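Local atomic coordinates of Iron(III) ABC transporter, periplasmic iron-compound-binding protein (Vibrio cholerae, PDB entry 3TEF), a protein that probably binds ferric catecholate siderophores in the periplasm and hands them to an ABC transporter for iron uptake. Residues D158-G166 with H211-D222; N168-R177 with V193-S204. All coordinates share one frame; numbering follows the deposited sequence.

Overall arrangement
After the long helix 131-154 the chain enters strand 158-165, turns tightly and runs back as strand 168-172, so that Met163 and Thr170 pair through their backbones. It then passes through helix 180-184 and strand 188-189 before strand 201-202 joins the outer edge of 168-172, closing the smaller loop in interaction 2. Helix 205-211 follows directly and leads into strand 215-220, which lines up along strand 158-165 and closes the larger loop in interaction 1. Interaction 2 is therefore nested inside interaction 1. Their centres lie about 10 Å apart, and together they make up much of the mixed sheet of one lobe, which strands 188-189 and 252-254 complete.

Interaction 1 (D158-G166 with H211-D222); sequences DAMLVMSSG and HNPKTLLVVDRD
Strands 158-165 and 215-220 run parallel, from Met160 beside Leu216 to Ser164 beside Asp220. Leu217 bonds both ways to the first strand: its N reaches Met160 O, and its O receives Val162 N at 2.8 Å, nearly straight at 175°. Val219 repeats the pattern between Val162 O and Ser164 N.

On the face of Met160, Val162 and Leu216, the Met160 side chain can be followed outward. Its CB lies 3.7 Å from Pro213 CB and also touches Pro213 CG. CG stands opposite the backbone N (chi1 -180°) and carries the chain on straight to SD; the bend comes only at chi3, where CE turns to meet His211 CB at 3.8 Å and approaches Pro213 CD. Thr171 and, from helix 205-211, Tyr207 and Ile208 also touch this side chain, and Ile208 packs on Val162 and Leu216, where Leu216 CD1 meets Val162 CG2. On the other face the Leu161 and Leu217 side chains cross at about a right angle, CD2 of Leu161 3.6 Å from CB of Leu217, and Met163 CE presses against Val219 CG1.

Lys214 N reaches Asp158 OD2 at 3.3 Å from above the carboxylate plane, and the same oxygen bonds Thr190. At the far end Arg221, extended from CG to NE, gives NH1 to Ser165 OG at 3.0 Å while NE goes to Tyr261. Asp222 OD2 takes Gly166 N through its syn lone pair, and a water joins it to Ser164 OG. Helix 205-211 leads into strand 215-220; the parallel pair is part of the sheet of an alpha/beta lobe, as in periplasmic binding proteins.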
loop_
_atom_site.group_PDB
_atom_site.type_symbol
_atom_site.label_atom_id
_atom_site.label_comp_id
_atom_site.label_asym_id
_atom_site.label_seq_id
_atom_site.Cartn_x
_atom_site.Cartn_y
_atom_site.Cartn_z
ATOM N N ASP A 158 10.769 -11.805 16.148
ATOM C CA ASP A 158 10.779 -11.932 14.699
ATOM C C ASP A 158 9.371 -12.092 14.138
ATOM O O ASP A 158 8.443 -12.497 14.839
ATOM C CB ASP A 158 11.645 -13.126 14.284
ATOM C CG ASP A 158 11.136 -14.445 14.853
ATOM O OD1 ASP A 158 11.279 -14.660 16.076
ATOM O OD2 ASP A 158 10.594 -15.270 14.085
ATOM N N ALA A 159 9.217 -11.750 12.866
ATOM C CA ALA A 159 7.958 -11.984 12.178
ATOM C C ALA A 159 8.248 -12.510 10.790
ATOM O O ALA A 159 9.244 -12.135 10.162
ATOM C CB ALA A 159 7.136 -10.714 12.093
ATOM N N MET A 160 7.368 -13.383 10.322
ATOM C CA MET A 160 7.432 -13.871 8.963
ATOM C C MET A 160 6.208 -13.322 8.257
ATOM O O MET A 160 5.095 -13.411 8.781
ATOM C CB MET A 160 7.406 -15.398 8.946
ATOM C CG MET A 160 7.470 -15.998 7.555
ATOM S SD MET A 160 7.408 -17.797 7.572
ATOM C CE MET A 160 8.991 -18.177 8.325
ATOM N N LEU A 161 6.420 -12.722 7.095
ATOM C CA LEU A 161 5.322 -12.183 6.305
ATOM C C LEU A 161 5.058 -13.179 5.189
ATOM O O LEU A 161 5.953 -13.479 4.416
ATOM C CB LEU A 161 5.708 -10.818 5.724
ATOM C CG LEU A 161 4.668 -9.936 5.012
ATOM C CD1 LEU A 161 4.134 -10.581 3.717
ATOM C CD2 LEU A 161 3.521 -9.547 5.926
ATOM N N VAL A 162 3.839 -13.703 5.134
ATOM C CA VAL A 162 3.478 -14.694 4.125
ATOM C C VAL A 162 2.297 -14.192 3.328
ATOM O O VAL A 162 1.297 -13.765 3.899
ATOM C CB VAL A 162 3.118 -16.050 4.758
ATOM C CG1 VAL A 162 2.723 -17.062 3.676
ATOM C CG2 VAL A 162 4.289 -16.584 5.562
ATOM N N MET A 163 2.408 -14.255 2.006
ATOM C CA MET A 163 1.269 -13.950 1.151
ATOM C C MET A 163 0.752 -15.250 0.566
ATOM O O MET A 163 1.533 -16.137 0.255
ATOM C CB MET A 163 1.676 -12.999 0.027
ATOM C CG MET A 163 0.528 -12.679 -0.910
ATOM S SD MET A 163 0.932 -11.307 -1.981
ATOM C CE MET A 163 -0.213 -10.093 -1.381
ATOM N N SER A 164 -0.564 -15.366 0.446
ATOM C CA SER A 164 -1.188 -16.536 -0.167
ATOM C C SER A 164 -1.989 -16.100 -1.385
ATOM O O SER A 164 -2.788 -15.167 -1.315
ATOM C CB SER A 164 -2.086 -17.260 0.834
ATOM O OG SER A 164 -2.833 -18.302 0.219
ATOM N N SER A 165 -1.757 -16.771 -2.506
ATOM C CA SER A 165 -2.415 -16.404 -3.749
ATOM C C SER A 165 -2.517 -17.632 -4.645
ATOM O O SER A 165 -1.506 -18.207 -5.030
ATOM C CB SER A 165 -1.616 -15.315 -4.467
ATOM O OG SER A 165 -2.225 -14.963 -5.700
ATOM N N GLY A 166 -3.742 -18.028 -4.966
ATOM C CA GLY A 166 -3.966 -19.153 -5.854
ATOM C C GLY A 166 -3.287 -20.430 -5.402
ATOM O O GLY A 166 -2.887 -21.258 -6.229
ATOM N N HIS A 211 10.772 -23.200 10.055
ATOM C CA HIS A 211 11.389 -21.971 10.543
ATOM C C HIS A 211 10.724 -21.429 11.805
ATOM O O HIS A 211 11.336 -20.664 12.554
ATOM C CB HIS A 211 11.449 -20.913 9.441
ATOM C CG HIS A 211 12.493 -21.189 8.402
ATOM N ND1 HIS A 211 12.203 -21.793 7.196
ATOM C CD2 HIS A 211 13.827 -20.962 8.397
ATOM C CE1 HIS A 211 13.312 -21.910 6.488
ATOM N NE2 HIS A 211 14.311 -21.415 7.193
ATOM N N ASN A 212 9.476 -21.823 12.037
ATOM C CA ASN A 212 8.801 -21.536 13.301
ATOM C C ASN A 212 8.871 -20.064 13.730
ATOM O O ASN A 212 9.529 -19.725 14.718
ATOM C CB ASN A 212 9.385 -22.433 14.400
ATOM C CG ASN A 212 8.506 -22.500 15.634
ATOM O OD1 ASN A 212 7.293 -22.298 15.561
ATOM N ND2 ASN A 212 9.117 -22.790 16.779
ATOM N N PRO A 213 8.186 -19.181 12.992
ATOM C CA PRO A 213 8.188 -17.755 13.347
ATOM C C PRO A 213 7.443 -17.510 14.660
ATOM O O PRO A 213 6.498 -18.236 14.978
ATOM C CB PRO A 213 7.420 -17.109 12.190
ATOM C CG PRO A 213 6.512 -18.199 11.700
ATOM C CD PRO A 213 7.297 -19.471 11.850
ATOM N N LYS A 214 7.868 -16.498 15.412
ATOM C CA LYS A 214 7.177 -16.122 16.642
ATOM C C LYS A 214 5.891 -15.370 16.321
ATOM O O LYS A 214 4.890 -15.464 17.041
ATOM C CB LYS A 214 8.081 -15.256 17.521
ATOM C CG LYS A 214 8.599 -15.948 18.778
ATOM C CD LYS A 214 9.907 -16.689 18.525
ATOM C CE LYS A 214 9.706 -17.955 17.699
ATOM N NZ LYS A 214 11.009 -18.527 17.233
ATOM N N THR A 215 5.929 -14.616 15.230
ATOM C CA THR A 215 4.762 -13.892 14.750
ATOM C C THR A 215 4.601 -14.180 13.269
ATOM O O THR A 215 5.581 -14.174 12.513
ATOM C CB THR A 215 4.924 -12.379 14.942
ATOM O OG1 THR A 215 4.952 -12.079 16.344
ATOM C CG2 THR A 215 3.771 -11.624 14.292
ATOM N N LEU A 216 3.363 -14.424 12.858
ATOM C CA LEU A 216 3.084 -14.762 11.468
ATOM C C LEU A 216 2.051 -13.784 10.909
ATOM O O LEU A 216 0.915 -13.723 11.383
ATOM C CB LEU A 216 2.587 -16.206 11.389
ATOM C CG LEU A 216 2.349 -16.887 10.042
ATOM C CD1 LEU A 216 3.571 -16.793 9.131
ATOM C CD2 LEU A 216 1.965 -18.338 10.276
ATOM N N LEU A 217 2.461 -13.006 9.910
ATOM C CA LEU A 217 1.582 -12.016 9.298
ATOM C C LEU A 217 1.171 -12.524 7.921
ATOM O O LEU A 217 2.017 -12.779 7.069
ATOM C CB LEU A 217 2.305 -10.684 9.151
ATOM C CG LEU A 217 2.971 -10.211 10.443
ATOM C CD1 LEU A 217 3.859 -8.995 10.225
ATOM C CD2 LEU A 217 1.904 -9.918 11.482
ATOM N N VAL A 218 -0.129 -12.666 7.711
ATOM C CA VAL A 218 -0.622 -13.320 6.512
ATOM C C VAL A 218 -1.410 -12.342 5.657
ATOM O O VAL A 218 -2.293 -11.642 6.153
ATOM C CB VAL A 218 -1.537 -14.501 6.888
ATOM C CG1 VAL A 218 -2.118 -15.156 5.638
ATOM C CG2 VAL A 218 -0.767 -15.507 7.738
ATOM N N VAL A 219 -1.088 -12.316 4.364
ATOM C CA VAL A 219 -1.795 -11.489 3.386
ATOM C C VAL A 219 -2.544 -12.394 2.405
ATOM O O VAL A 219 -1.930 -13.133 1.631
ATOM C CB VAL A 219 -0.794 -10.582 2.596
ATOM C CG1 VAL A 219 -1.528 -9.732 1.552
ATOM C CG2 VAL A 219 0.011 -9.685 3.557
ATOM N N ASP A 220 -3.872 -12.341 2.455
ATOM C CA ASP A 220 -4.719 -13.179 1.605
ATOM C C ASP A 220 -5.012 -12.446 0.309
ATOM O O ASP A 220 -6.009 -11.741 0.194
ATOM C CB ASP A 220 -6.023 -13.507 2.333
ATOM C CG ASP A 220 -6.922 -14.452 1.543
ATOM O OD1 ASP A 220 -6.481 -14.974 0.494
ATOM O OD2 ASP A 220 -8.066 -14.687 1.988
ATOM N N ARG A 221 -4.131 -12.596 -0.668
ATOM C CA ARG A 221 -4.266 -11.828 -1.892
ATOM C C ARG A 221 -5.589 -12.117 -2.599
ATOM O O ARG A 221 -6.167 -11.238 -3.237
ATOM C CB ARG A 221 -3.093 -12.096 -2.826
ATOM C CG ARG A 221 -3.181 -11.339 -4.126
ATOM C CD ARG A 221 -1.881 -11.467 -4.896
ATOM N NE ARG A 221 -1.959 -10.752 -6.162
ATOM C CZ ARG A 221 -2.480 -11.266 -7.269
ATOM N NH1 ARG A 221 -2.960 -12.506 -7.257
ATOM N NH2 ARG A 221 -2.519 -10.549 -8.387
ATOM N N ASP A 222 -6.076 -13.344 -2.468
ATOM C CA ASP A 222 -7.287 -13.730 -3.177
ATOM C C ASP A 222 -8.505 -12.930 -2.720
ATOM O O ASP A 222 -9.449 -12.745 -3.488
ATOM C CB ASP A 222 -7.526 -15.235 -3.063
ATOM C CG ASP A 222 -6.478 -16.042 -3.804
ATOM O OD1 ASP A 222 -5.898 -15.508 -4.775
ATOM O OD2 ASP A 222 -6.229 -17.201 -3.415
HETATM O O HOH W 1 -4.159 -19.210 -1.876
#

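Interaction 2 (N168-R177 with V193-S204); sequences NLTTFGANSR and VSKESSHGDLIS
Thr171 and Asp201 form a hydrogen-bonded antiparallel pair: Thr171 N gives to Asp201 O at 2.8 Å and Asp201 N returns to Thr171 O, both in the carbonyl plane. Ile203 N extends the pairing to Leu169 O.

Packing is close around Ile203. With CG1 between its backbone N and carbonyl carbon (chi1 57°), CG1 lies against Leu169 CB while CG2 meets Thr171 CG2 at 3.6 Å; Ile208 of helix 205-211 and Val162 also touch Ile203. A separate close contact is made by Gly200 CA, which sits over one face of the Phe172 ring, 3.8 Å from its centroid, in a CH-pi contact; Phe178 meets the ring edge-to-face. Val193 CG2 presses on Gly173 CA at 3.4 Å. Nearby, Glu196 OE1 accepts Gly173 N at 3.0 Å through its syn lone pair; the position of OE2 is less sure.

The Leu202 margin is looser. Leu202 is exposed; its CD1 lies 3.4 Å from Leu169 O and 4.1 Å from Thr170 CG2. Waters bridge Leu169 N to Ile203 O at one end, and Ser198 O to both N and NH1 of Arg177 at the other. Strand 201-202 is thus a short antiparallel partner of strand 168-172 in the mixed sheet of an alpha/beta lobe, with Ser204 as N-cap where the chain enters helix 205-211.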
loop_
_atom_site.group_PDB
_atom_site.type_symbol
_atom_site.label_atom_id
_atom_site.label_comp_id
_atom_site.label_asym_id
_atom_site.label_seq_id
_atom_site.Cartn_x
_atom_site.Cartn_y
_atom_site.Cartn_z
ATOM N N ASN A 168 -0.405 -20.468 -3.883
ATOM C CA ASN A 168 1.021 -20.177 -3.739
ATOM C C ASN A 168 1.284 -19.409 -2.460
ATOM O O ASN A 168 0.647 -18.391 -2.218
ATOM C CB ASN A 168 1.521 -19.314 -4.896
ATOM C CG ASN A 168 1.373 -19.986 -6.232
ATOM O OD1 ASN A 168 0.802 -19.412 -7.163
ATOM N ND2 ASN A 168 1.900 -21.198 -6.350
ATOM N N LEU A 169 2.222 -19.890 -1.651
ATOM C CA LEU A 169 2.673 -19.142 -0.479
ATOM C C LEU A 169 4.004 -18.498 -0.838
ATOM O O LEU A 169 4.897 -19.168 -1.339
ATOM C CB LEU A 169 2.881 -20.076 0.712
ATOM C CG LEU A 169 1.638 -20.788 1.235
ATOM C CD1 LEU A 169 1.991 -21.611 2.464
ATOM C CD2 LEU A 169 0.560 -19.769 1.560
ATOM N N THR A 170 4.127 -17.198 -0.586
ATOM C CA THR A 170 5.381 -16.487 -0.817
ATOM C C THR A 170 5.741 -15.687 0.424
ATOM O O THR A 170 4.877 -15.374 1.249
ATOM C CB THR A 170 5.288 -15.540 -2.029
ATOM O OG1 THR A 170 4.161 -14.672 -1.875
ATOM C CG2 THR A 170 5.128 -16.336 -3.330
ATOM N N THR A 171 7.030 -15.391 0.571
ATOM C CA THR A 171 7.489 -14.609 1.709
ATOM C C THR A 171 8.249 -13.365 1.241
ATOM O O THR A 171 8.832 -13.339 0.153
ATOM C CB THR A 171 8.329 -15.456 2.686
ATOM O OG1 THR A 171 8.537 -14.722 3.905
ATOM C CG2 THR A 171 9.676 -15.831 2.081
ATOM N N PHE A 172 8.209 -12.327 2.071
ATOM C CA PHE A 172 8.791 -11.032 1.757
ATOM C C PHE A 172 9.531 -10.566 2.999
ATOM O O PHE A 172 9.084 -10.836 4.114
ATOM C CB PHE A 172 7.678 -10.024 1.468
ATOM C CG PHE A 172 6.900 -10.303 0.212
ATOM C CD1 PHE A 172 7.145 -9.573 -0.936
ATOM C CD2 PHE A 172 5.905 -11.275 0.185
ATOM C CE1 PHE A 172 6.430 -9.810 -2.094
ATOM C CE2 PHE A 172 5.186 -11.521 -0.980
ATOM C CZ PHE A 172 5.449 -10.785 -2.117
ATOM N N GLY A 173 10.632 -9.846 2.812
ATOM C CA GLY A 173 11.418 -9.361 3.937
ATOM C C GLY A 173 11.506 -7.847 4.038
ATOM O O GLY A 173 10.660 -7.122 3.503
ATOM N N ALA A 174 12.556 -7.365 4.705
ATOM C CA ALA A 174 12.682 -5.946 5.033
ATOM C C ALA A 174 12.835 -5.035 3.816
ATOM O O ALA A 174 12.466 -3.861 3.863
ATOM C CB ALA A 174 13.840 -5.728 6.002
ATOM N N ASN A 175 13.399 -5.568 2.737
ATOM C CA ASN A 175 13.648 -4.766 1.550
ATOM C C ASN A 175 12.644 -5.055 0.448
ATOM O O ASN A 175 12.983 -5.160 -0.729
ATOM C CB ASN A 175 15.086 -4.966 1.082
ATOM C CG ASN A 175 16.095 -4.489 2.118
ATOM O OD1 ASN A 175 15.974 -3.384 2.649
ATOM N ND2 ASN A 175 17.074 -5.330 2.431
ATOM N N SER A 176 11.387 -5.160 0.858
ATOM C CA SER A 176 10.304 -5.523 -0.030
ATOM C C SER A 176 9.183 -4.500 0.098
ATOM O O SER A 176 9.276 -3.536 0.871
ATOM C CB SER A 176 9.753 -6.894 0.362
ATOM O OG SER A 176 8.968 -6.782 1.542
ATOM N N ARG A 177 8.112 -4.730 -0.650
ATOM C CA ARG A 177 6.945 -3.875 -0.562
ATOM C C ARG A 177 6.378 -3.879 0.858
ATOM O O ARG A 177 5.619 -2.987 1.215
ATOM C CB ARG A 177 5.878 -4.342 -1.548
ATOM C CG ARG A 177 5.401 -5.772 -1.310
ATOM C CD ARG A 177 4.609 -6.275 -2.515
ATOM N NE ARG A 177 3.409 -5.472 -2.741
ATOM C CZ ARG A 177 2.813 -5.331 -3.920
ATOM N NH1 ARG A 177 3.310 -5.929 -5.005
ATOM N NH2 ARG A 177 1.718 -4.588 -4.023
ATOM N N VAL A 193 15.492 -12.832 4.130
ATOM C CA VAL A 193 15.221 -13.197 2.746
ATOM C C VAL A 193 16.234 -12.553 1.793
ATOM O O VAL A 193 15.917 -12.273 0.633
ATOM C CB VAL A 193 13.797 -12.796 2.330
ATOM C CG1 VAL A 193 12.769 -13.380 3.301
ATOM C CG2 VAL A 193 13.683 -11.292 2.283
ATOM N N SER A 194 17.447 -12.322 2.297
ATOM C CA SER A 194 18.562 -11.803 1.494
ATOM C C SER A 194 18.120 -10.724 0.499
ATOM O O SER A 194 17.244 -9.910 0.809
ATOM C CB SER A 194 19.286 -12.948 0.766
ATOM O OG SER A 194 20.005 -13.778 1.669
ATOM N N LYS A 195 18.730 -10.709 -0.685
ATOM C CA LYS A 195 18.331 -9.764 -1.725
ATOM C C LYS A 195 16.996 -10.213 -2.299
ATOM O O LYS A 195 16.863 -11.339 -2.766
ATOM C CB LYS A 195 19.389 -9.677 -2.826
ATOM C CG LYS A 195 19.205 -8.504 -3.786
ATOM C CD LYS A 195 17.999 -8.704 -4.681
ATOM C CE LYS A 195 18.297 -8.349 -6.129
ATOM N NZ LYS A 195 18.344 -6.880 -6.372
ATOM N N GLU A 196 16.007 -9.330 -2.272
ATOM C CA GLU A 196 14.657 -9.734 -2.637
ATOM C C GLU A 196 14.368 -9.644 -4.126
ATOM O O GLU A 196 15.258 -9.433 -4.955
ATOM C CB GLU A 196 13.627 -8.913 -1.862
ATOM C CG GLU A 196 13.953 -8.815 -0.404
ATOM C CD GLU A 196 12.743 -8.991 0.476
ATOM O OE1 GLU A 196 11.715 -9.569 0.019
ATOM O OE2 GLU A 196 12.840 -8.550 1.639
ATOM N N SER A 197 13.098 -9.827 -4.448
ATOM C CA SER A 197 12.612 -9.636 -5.792
ATOM C C SER A 197 11.188 -9.122 -5.670
ATOM O O SER A 197 10.519 -9.371 -4.667
ATOM C CB SER A 197 12.652 -10.952 -6.566
ATOM O OG SER A 197 11.811 -11.926 -5.966
ATOM N N SER A 198 10.735 -8.405 -6.693
ATOM C CA SER A 198 9.396 -7.823 -6.722
ATOM C C SER A 198 8.298 -8.698 -6.100
ATOM O O SER A 198 7.603 -8.268 -5.177
ATOM C CB SER A 198 9.019 -7.472 -8.160
ATOM O OG SER A 198 9.163 -8.606 -9.001
ATOM N N HIS A 199 8.153 -9.922 -6.605
ATOM C CA HIS A 199 7.019 -10.782 -6.271
ATOM C C HIS A 199 7.236 -11.776 -5.127
ATOM O O HIS A 199 6.456 -12.717 -4.978
ATOM C CB HIS A 199 6.547 -11.536 -7.521
ATOM C CG HIS A 199 7.576 -12.456 -8.109
ATOM N ND1 HIS A 199 8.922 -12.334 -7.862
ATOM C CD2 HIS A 199 7.445 -13.516 -8.949
ATOM C CE1 HIS A 199 9.584 -13.275 -8.516
ATOM N NE2 HIS A 199 8.706 -14.004 -9.184
ATOM N N GLY A 200 8.283 -11.578 -4.331
ATOM C CA GLY A 200 8.535 -12.445 -3.190
ATOM C C GLY A 200 9.230 -13.755 -3.528
ATOM O O GLY A 200 9.578 -14.003 -4.684
ATOM N N ASP A 201 9.446 -14.588 -2.513
ATOM C CA ASP A 201 10.089 -15.883 -2.699
ATOM C C ASP A 201 9.124 -16.998 -2.357
ATOM O O ASP A 201 8.410 -16.930 -1.358
ATOM C CB ASP A 201 11.332 -16.009 -1.823
ATOM C CG ASP A 201 12.498 -15.172 -2.337
ATOM O OD1 ASP A 201 13.141 -15.589 -3.326
ATOM O OD2 ASP A 201 12.770 -14.099 -1.758
ATOM N N LEU A 202 9.110 -18.033 -3.185
ATOM C CA LEU A 202 8.170 -19.128 -2.989
ATOM C C LEU A 202 8.536 -19.980 -1.782
ATOM O O LEU A 202 9.679 -20.415 -1.635
ATOM C CB LEU A 202 8.086 -20.006 -4.254
ATOM C CG LEU A 202 6.917 -21.004 -4.266
ATOM C CD1 LEU A 202 5.585 -20.280 -4.443
ATOM C CD2 LEU A 202 7.114 -22.037 -5.370
ATOM N N ILE A 203 7.553 -20.224 -0.926
ATOM C CA ILE A 203 7.738 -21.082 0.235
ATOM C C ILE A 203 6.652 -22.158 0.288
ATOM O O ILE A 203 6.057 -22.499 -0.734
ATOM C CB ILE A 203 7.776 -20.258 1.543
ATOM C CG1 ILE A 203 6.500 -19.434 1.708
ATOM C CG2 ILE A 203 8.989 -19.329 1.532
ATOM C CD1 ILE A 203 6.337 -18.838 3.116
ATOM N N SER A 204 6.403 -22.691 1.480
ATOM C CA SER A 204 5.460 -23.786 1.660
ATOM C C SER A 204 5.068 -23.824 3.123
ATOM O O SER A 204 5.635 -23.103 3.938
ATOM C CB SER A 204 6.127 -25.105 1.287
ATOM O OG SER A 204 7.263 -25.327 2.110
HETATM O O HOH W 2 3.645 -22.342 -2.184
HETATM O O HOH W 3 8.440 -6.553 -2.922
HETATM O O HOH W 4 5.106 -8.223 -5.448
#